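Local coordinates for protein DNA polymerase III subunit beta (Caulobacter crescentus, PDB 5WCE) that probably forms a head-to-tail dimeric ring around DNA that tethers DNA polymerases and other proteins to it and so confers processivity on replication, at residues 8-13 with 64-69; 92-97 with 105-110. All blocks are in the same frame, centred on the assembly; numbering follows the deposited sequence.

Both contacts centre on one antiparallel sheet of the N-terminal domain, whose strands run in the order 67-70, 9-13, 93-97, 105-109 and 112-116. Interaction 1 joins the first two of these, residues 64-69 passing from strand 58-65 of the facing sheet into strand 67-70; interaction 2 joins the third and fourth, and the two centres lie about 10 Å apart. The seam between them is formed by strands 9-13 and 93-97, where Val94 N lies 2.8 Å from Ile12 O and Leu96 N 2.9 Å from Leu10 O, both probable hydrogen bonds. Leu10 also packs on Leu96, which carries the apolar face across the seam. No other subunit of the dimer touches any of the four segments.

Interaction 1. Residues 8-13 with 64-69; sequences MKLTIE and GFAQID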
ATOM      1  N   MET A   8      20.924  34.033   7.713  1.00 34.97           N
ATOM      2  CA  MET A   8      21.407  32.736   7.098  1.00 33.22           C
ATOM      3  C   MET A   8      21.315  32.837   5.598  1.00 31.34           C
ATOM      4  O   MET A   8      20.291  33.274   5.072  1.00 31.45           O
ATOM      5  CB  MET A   8      20.634  31.494   7.595  1.00 32.96           C
ATOM      6  CG  MET A   8      21.306  30.154   7.254  1.00 34.42           C
ATOM      7  SD  MET A   8      20.252  28.700   7.484  1.00 36.24           S
ATOM      8  CE  MET A   8      19.284  28.823   6.073  1.00 34.72           C
ATOM      9  N   LYS A   9      22.390  32.435   4.918  1.00 30.08           N
ATOM     10  CA  LYS A   9      22.455  32.416   3.460  1.00 29.85           C
ATOM     11  C   LYS A   9      23.447  31.393   2.947  1.00 27.91           C
ATOM     12  O   LYS A   9      24.659  31.468   3.258  1.00 26.82           O
ATOM     13  CB  LYS A   9      22.840  33.801   2.902  1.00 31.73           C
ATOM     14  CG  LYS A   9      23.043  33.868   1.391  1.00 33.62           C
ATOM     15  CD  LYS A   9      22.929  35.309   0.889  1.00 36.63           C
ATOM     16  CE  LYS A   9      23.987  35.720  -0.130  1.00 39.28           C
ATOM     17  NZ  LYS A   9      23.808  35.103  -1.455  1.00 40.72           N
ATOM     18  N   LEU A  10      22.963  30.494   2.092  1.00 25.23           N
ATOM     19  CA  LEU A  10      23.791  29.389   1.607  1.00 24.46           C
ATOM     20  C   LEU A  10      23.309  28.813   0.324  1.00 24.61           C
ATOM     21  O   LEU A  10      22.140  28.991  -0.046  1.00 24.35           O
ATOM     22  CB  LEU A  10      23.869  28.277   2.676  1.00 23.44           C
ATOM     23  CG  LEU A  10      22.544  27.550   2.983  1.00 22.92           C
ATOM     24  CD1 LEU A  10      22.345  26.344   2.079  1.00 22.75           C
ATOM     25  CD2 LEU A  10      22.416  27.126   4.428  1.00 23.02           C
ATOM     26  N   THR A  11      24.187  28.064  -0.323  1.00 24.67           N
ATOM     27  CA  THR A  11      23.849  27.274  -1.467  1.00 25.61           C
ATOM     28  C   THR A  11      24.261  25.833  -1.171  1.00 25.86           C
ATOM     29  O   THR A  11      25.306  25.611  -0.574  1.00 25.28           O
ATOM     30  CB  THR A  11      24.519  27.831  -2.727  1.00 27.44           C
ATOM     31  OG1 THR A  11      24.008  29.173  -2.936  1.00 27.87           O
ATOM     32  CG2 THR A  11      24.176  26.995  -3.968  1.00 28.71           C
ATOM     33  N   ILE A  12      23.428  24.884  -1.601  1.00 25.30           N
ATOM     34  CA  ILE A  12      23.645  23.466  -1.379  1.00 24.94           C
ATOM     35  C   ILE A  12      23.125  22.666  -2.559  1.00 26.26           C
ATOM     36  O   ILE A  12      22.091  23.020  -3.169  1.00 24.85           O
ATOM     37  CB  ILE A  12      23.001  23.009  -0.032  1.00 23.62           C
ATOM     38  CG1 ILE A  12      23.275  21.543   0.238  1.00 22.88           C
ATOM     39  CG2 ILE A  12      21.498  23.277   0.008  1.00 22.97           C
ATOM     40  CD1 ILE A  12      22.885  21.120   1.621  1.00 22.43           C
ATOM     41  N   GLU A  13      23.838  21.587  -2.896  1.00 27.54           N
ATOM     42  CA  GLU A  13      23.392  20.719  -3.981  1.00 29.40           C
ATOM     43  C   GLU A  13      22.114  19.999  -3.590  1.00 27.01           C
ATOM     44  O   GLU A  13      21.975  19.524  -2.470  1.00 25.65           O
ATOM     45  CB  GLU A  13      24.488  19.723  -4.401  1.00 32.10           C
ATOM     46  CG  GLU A  13      25.644  20.473  -5.071  1.00 35.50           C
ATOM     47  CD  GLU A  13      26.795  19.567  -5.519  1.00 38.74           C
ATOM     48  OE1 GLU A  13      26.899  18.375  -5.108  1.00 41.06           O
ATOM     49  OE2 GLU A  13      27.624  20.092  -6.294  1.00 43.10           O
ATOM     50  N   GLY A  64      25.194  18.108   5.917  1.00 24.43           N
ATOM     51  CA  GLY A  64      25.614  18.085   4.518  1.00 24.77           C
ATOM     52  C   GLY A  64      26.563  19.221   4.223  1.00 25.07           C
ATOM     53  O   GLY A  64      26.522  20.243   4.900  1.00 25.09           O
ATOM     54  N   PHE A  65      27.399  19.052   3.193  1.00 25.48           N
ATOM     55  CA  PHE A  65      28.293  20.134   2.749  1.00 26.21           C
ATOM     56  C   PHE A  65      27.465  21.202   2.057  1.00 25.77           C
ATOM     57  O   PHE A  65      26.498  20.863   1.346  1.00 24.95           O
ATOM     58  CB  PHE A  65      29.333  19.589   1.797  1.00 27.72           C
ATOM     59  CG  PHE A  65      30.286  18.625   2.449  1.00 28.88           C
ATOM     60  CD1 PHE A  65      31.115  19.057   3.505  1.00 29.72           C
ATOM     61  CD2 PHE A  65      30.336  17.312   2.029  1.00 29.51           C
ATOM     62  CE1 PHE A  65      31.999  18.155   4.110  1.00 31.06           C
ATOM     63  CE2 PHE A  65      31.210  16.405   2.649  1.00 31.48           C
ATOM     64  CZ  PHE A  65      32.023  16.842   3.684  1.00 31.05           C
ATOM     65  N   ALA A  66      27.820  22.458   2.303  1.00 25.50           N
ATOM     66  CA  ALA A  66      27.149  23.593   1.681  1.00 26.41           C
ATOM     67  C   ALA A  66      28.111  24.766   1.603  1.00 28.13           C
ATOM     68  O   ALA A  66      29.063  24.859   2.399  1.00 29.35           O
ATOM     69  CB  ALA A  66      25.943  24.002   2.485  1.00 25.46           C
ATOM     70  N   GLN A  67      27.842  25.660   0.664  1.00 29.74           N
ATOM     71  CA  GLN A  67      28.554  26.913   0.588  1.00 32.13           C
ATOM     72  C   GLN A  67      27.808  27.979   1.410  1.00 30.64           C
ATOM     73  O   GLN A  67      26.702  28.456   1.012  1.00 29.16           O
ATOM     74  CB  GLN A  67      28.671  27.329  -0.869  1.00 35.89           C
ATOM     75  CG  GLN A  67      29.574  28.523  -1.054  1.00 39.97           C
ATOM     76  CD  GLN A  67      29.046  29.422  -2.135  1.00 45.16           C
ATOM     77  OE1 GLN A  67      29.508  29.356  -3.285  1.00 51.24           O
ATOM     78  NE2 GLN A  67      28.022  30.221  -1.797  1.00 46.84           N
ATOM     79  N   ILE A  68      28.408  28.364   2.542  1.00 29.39           N
ATOM     80  CA  ILE A  68      27.759  29.207   3.527  1.00 29.50           C
ATOM     81  C   ILE A  68      28.268  30.638   3.345  1.00 29.83           C
ATOM     82  O   ILE A  68      29.440  30.912   3.573  1.00 29.61           O
ATOM     83  CB  ILE A  68      28.028  28.752   4.970  1.00 30.42           C
ATOM     84  CG1 ILE A  68      27.698  27.232   5.209  1.00 30.71           C
ATOM     85  CG2 ILE A  68      27.251  29.611   5.952  1.00 30.56           C
ATOM     86  CD1 ILE A  68      26.348  26.826   4.773  1.00 30.38           C
ATOM     87  N   ASP A  69      27.394  31.545   2.928  1.00 29.97           N
ATOM     88  CA  ASP A  69      27.753  32.941   2.835  1.00 31.00           C
ATOM     89  C   ASP A  69      27.531  33.624   4.139  1.00 29.54           C
ATOM     90  O   ASP A  69      28.351  34.434   4.541  1.00 29.29           O
ATOM     91  CB  ASP A  69      26.937  33.635   1.777  1.00 32.55           C
ATOM     92  CG  ASP A  69      27.126  33.049   0.445  1.00 35.01           C
ATOM     93  OD1 ASP A  69      28.248  32.653   0.073  1.00 36.63           O
ATOM     94  OD2 ASP A  69      26.114  32.997  -0.261  1.00 38.45           O
TER
HETATM   95  O   HOH W   1      26.372  20.794  -1.500  1.00 31.77           O
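Leu10 and Ile68 are a non-hydrogen-bonded antiparallel pair in the more tightly packed part of the contact, their CA atoms 4.4 Å apart, the shortest CA separation between the two segments. Their side chains lie side by side and point the same way, with Ile68 CD1 3.6 Å from Leu10 CB. Ala44 of strand 39-45 packs against both Leu10 and Ile68 from the facing sheet, and Leu96 of the adjacent strand 93-97 flanks Leu10. Toward the other end of the contact Ala66 turns its methyl group to Ile12, CB to CB 4.0 Å.

Thr11 and Gln67 form the neighbouring hydrogen-bonded pair: Thr11 N donates to Gln67 O, and Gln67 N to Thr11 O. Two residues further on, Asp69 N donates to Lys9 O at 2.8 Å, on a less straight path of 140° at the hydrogen. The pairing changes past Ala66, where a water accepts from Glu13 N and donates to Phe65 O, so it spans the strands in place of a direct bond.

The Lys9 and Asp69 side chains, by contrast, lie at the exposed surface. The lysine chain bends at its last two torsions as it crosses the aspartate obliquely, bringing NZ to 3.3 Å from Asp69 OD2, a salt bridge whose hydrogen bond is weak. Lys9 CG, anti to the backbone N (chi1 175°), also lies 3.6 Å from that oxygen, so the aliphatic part of the chain flanks the carboxylate. Backbone bonds and aliphatic packing, with Leu10 and Ile12 buried, thus hold this edge of the sheet, and the solvent-facing ion pair probably contributes less.

Interaction 2. Residues 92-97 with 105-110; sequences ADVSLS and LVIQAG
Strands 93-97 and 105-109 form an antiparallel hairpin, their axes 4.8 Å apart at closest approach and their directions 160° apart, with hydrogen-bonded pairs at Ser95-Gln108 and Ser97-Val106 flanking the non-hydrogen-bonded pair Leu96-Ile107. Each outer pair exchanges two backbone bonds; Ser95 N to Gln108 O is nearly straight, at 168° at the hydrogen, whereas Ser97 N to Val106 O is more bent. Around the central pair, Ile107 CA and Leu96 CA add CA-H...O contacts to Ser95 O and Val106 O.

On the buried face Ile107 lies beside both Val94 and Leu96, all three side chains pointing the same way. Its two branches divide the work: CG1 meets Leu96 CD2 at 3.5 Å, and CG2, anti to the backbone N, meets Val94 CG1 at 3.7 Å. Leu105 CD1 comes within 3.7 Å of Ser97 O, and the Leu105 side chain also touches Ile74 and Ala76 of strand 72-77. Near the other end of the hairpin Ala109 places CB 3.6 Å from Asp93 O, and Leu88 packs against both Val94 and Ala109.

The face bearing Ser95, Ser97, Val106 and Gln108 is more polar. Ser95 OG is anti to its backbone N (chi1 159°) and hydrogen-bonded at 2.7 Å to a water, which donates in turn to Val106 O. That carbonyl therefore accepts from both Ser97 N and the water. A second water donates to Asp93 O and accepts weakly from Gly110 N, continuing the strand pairing through solvent. Backbone bonds and apolar packing on the Leu96 and Ile107 face thus hold the hairpin together, while on the Ser95 face water links a side-chain hydroxyl to the backbone of the partner strand.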
ATOM      1  N   ALA A  92      20.023  20.415  -9.596  1.00 34.26           N
ATOM      2  CA  ALA A  92      19.828  21.834  -9.240  1.00 34.64           C
ATOM      3  C   ALA A  92      20.664  22.221  -8.019  1.00 34.37           C
ATOM      4  O   ALA A  92      20.770  21.458  -7.044  1.00 35.64           O
ATOM      5  CB  ALA A  92      18.363  22.099  -8.928  1.00 34.17           C
ATOM      6  N   ASP A  93      21.255  23.402  -8.072  1.00 34.56           N
ATOM      7  CA  ASP A  93      21.792  24.015  -6.876  1.00 34.71           C
ATOM      8  C   ASP A  93      20.646  24.727  -6.193  1.00 30.66           C
ATOM      9  O   ASP A  93      19.861  25.369  -6.866  1.00 29.62           O
ATOM     10  CB  ASP A  93      22.886  25.048  -7.232  1.00 37.75           C
ATOM     11  CG  ASP A  93      24.264  24.422  -7.396  1.00 41.12           C
ATOM     12  OD1 ASP A  93      24.485  23.215  -7.061  1.00 40.84           O
ATOM     13  OD2 ASP A  93      25.132  25.217  -7.856  1.00 45.55           O
ATOM     14  N   VAL A  94      20.592  24.629  -4.867  1.00 27.57           N
ATOM     15  CA  VAL A  94      19.516  25.192  -4.069  1.00 26.58           C
ATOM     16  C   VAL A  94      19.998  26.309  -3.146  1.00 26.02           C
ATOM     17  O   VAL A  94      20.864  26.102  -2.317  1.00 24.99           O
ATOM     18  CB  VAL A  94      18.813  24.128  -3.232  1.00 25.82           C
ATOM     19  CG1 VAL A  94      17.603  24.742  -2.539  1.00 25.52           C
ATOM     20  CG2 VAL A  94      18.433  22.926  -4.107  1.00 26.83           C
ATOM     21  N   SER A  95      19.412  27.489  -3.294  1.00 25.84           N
ATOM     22  CA  SER A  95      19.727  28.622  -2.449  1.00 26.35           C
ATOM     23  C   SER A  95      18.721  28.675  -1.276  1.00 25.67           C
ATOM     24  O   SER A  95      17.505  28.544  -1.488  1.00 25.00           O
ATOM     25  CB  SER A  95      19.698  29.908  -3.296  1.00 27.17           C
ATOM     26  OG  SER A  95      19.524  30.986  -2.451  1.00 28.20           O
ATOM     27  N   LEU A  96      19.241  28.789  -0.062  1.00 25.14           N
ATOM     28  CA  LEU A  96      18.455  29.015   1.136  1.00 26.50           C
ATOM     29  C   LEU A  96      18.851  30.345   1.731  1.00 28.02           C
ATOM     30  O   LEU A  96      20.047  30.613   1.980  1.00 29.01           O
ATOM     31  CB  LEU A  96      18.612  27.872   2.180  1.00 25.75           C
ATOM     32  CG  LEU A  96      18.323  26.447   1.719  1.00 26.93           C
ATOM     33  CD1 LEU A  96      18.494  25.454   2.853  1.00 27.06           C
ATOM     34  CD2 LEU A  96      16.931  26.264   1.148  1.00 27.21           C
ATOM     35  N   SER A  97      17.858  31.196   1.930  1.00 29.77           N
ATOM     36  CA  SER A  97      18.034  32.574   2.346  1.00 33.04           C
ATOM     37  C   SER A  97      17.009  32.926   3.398  1.00 35.13           C
ATOM     38  O   SER A  97      15.816  32.797   3.168  1.00 31.34           O
ATOM     39  CB  SER A  97      17.798  33.529   1.175  1.00 35.99           C
ATOM     40  OG  SER A  97      19.028  33.907   0.666  1.00 38.99           O
ATOM     41  N   LEU A 105      11.666  31.813   5.264  1.00 26.21           N
ATOM     42  CA  LEU A 105      12.816  31.141   4.609  1.00 24.95           C
ATOM     43  C   LEU A 105      12.590  31.170   3.080  1.00 24.93           C
ATOM     44  O   LEU A 105      11.524  30.762   2.603  1.00 26.10           O
ATOM     45  CB  LEU A 105      12.925  29.703   5.066  1.00 23.96           C
ATOM     46  CG  LEU A 105      13.932  28.831   4.332  1.00 23.47           C
ATOM     47  CD1 LEU A 105      15.331  29.360   4.526  1.00 23.63           C
ATOM     48  CD2 LEU A 105      13.846  27.399   4.764  1.00 23.11           C
ATOM     49  N   VAL A 106      13.571  31.623   2.322  1.00 24.21           N
ATOM     50  CA  VAL A 106      13.436  31.650   0.845  1.00 24.80           C
ATOM     51  C   VAL A 106      14.254  30.508   0.234  1.00 24.44           C
ATOM     52  O   VAL A 106      15.459  30.404   0.501  1.00 23.03           O
ATOM     53  CB  VAL A 106      13.909  32.980   0.239  1.00 25.43           C
ATOM     54  CG1 VAL A 106      13.777  32.928  -1.274  1.00 26.52           C
ATOM     55  CG2 VAL A 106      13.091  34.130   0.821  1.00 26.10           C
ATOM     56  N   ILE A 107      13.589  29.661  -0.561  1.00 24.49           N
ATOM     57  CA  ILE A 107      14.225  28.532  -1.213  1.00 24.95           C
ATOM     58  C   ILE A 107      14.111  28.856  -2.664  1.00 27.13           C
ATOM     59  O   ILE A 107      12.976  29.049  -3.188  1.00 28.06           O
ATOM     60  CB  ILE A 107      13.537  27.171  -0.925  1.00 24.74           C
ATOM     61  CG1 ILE A 107      13.519  26.882   0.579  1.00 24.28           C
ATOM     62  CG2 ILE A 107      14.192  26.023  -1.691  1.00 24.39           C
ATOM     63  CD1 ILE A 107      12.149  27.000   1.160  1.00 25.16           C
ATOM     64  N   GLN A 108      15.259  28.938  -3.319  1.00 28.05           N
ATOM     65  CA  GLN A 108      15.272  29.224  -4.740  1.00 29.99           C
ATOM     66  C   GLN A 108      16.164  28.243  -5.479  1.00 29.27           C
ATOM     67  O   GLN A 108      17.281  27.928  -5.038  1.00 27.35           O
ATOM     68  CB  GLN A 108      15.773  30.619  -4.934  1.00 32.60           C
ATOM     69  CG  GLN A 108      15.884  30.957  -6.405  1.00 37.30           C
ATOM     70  CD  GLN A 108      15.352  32.324  -6.667  1.00 40.50           C
ATOM     71  OE1 GLN A 108      15.618  33.258  -5.883  1.00 43.45           O
ATOM     72  NE2 GLN A 108      14.556  32.458  -7.733  1.00 43.32           N
ATOM     73  N   ALA A 109      15.681  27.805  -6.628  1.00 29.12           N
ATOM     74  CA  ALA A 109      16.389  26.890  -7.498  1.00 30.25           C
ATOM     75  C   ALA A 109      15.780  26.940  -8.875  1.00 32.30           C
ATOM     76  O   ALA A 109      14.582  26.719  -9.026  1.00 30.34           O
ATOM     77  CB  ALA A 109      16.266  25.480  -6.981  1.00 29.34           C
ATOM     78  N   GLY A 110      16.623  27.245  -9.861  1.00 35.22           N
ATOM     79  CA  GLY A 110      16.205  27.371 -11.257  1.00 37.36           C
ATOM     80  C   GLY A 110      15.230  28.504 -11.297  1.00 38.17           C
ATOM     81  O   GLY A 110      15.503  29.564 -10.809  1.00 37.69           O
TER
HETATM   82  O   HOH W   2      19.454  26.010  -9.420  1.00 40.60           O
HETATM   83  O   HOH W   3      17.143  31.771  -1.435  1.00 28.48           O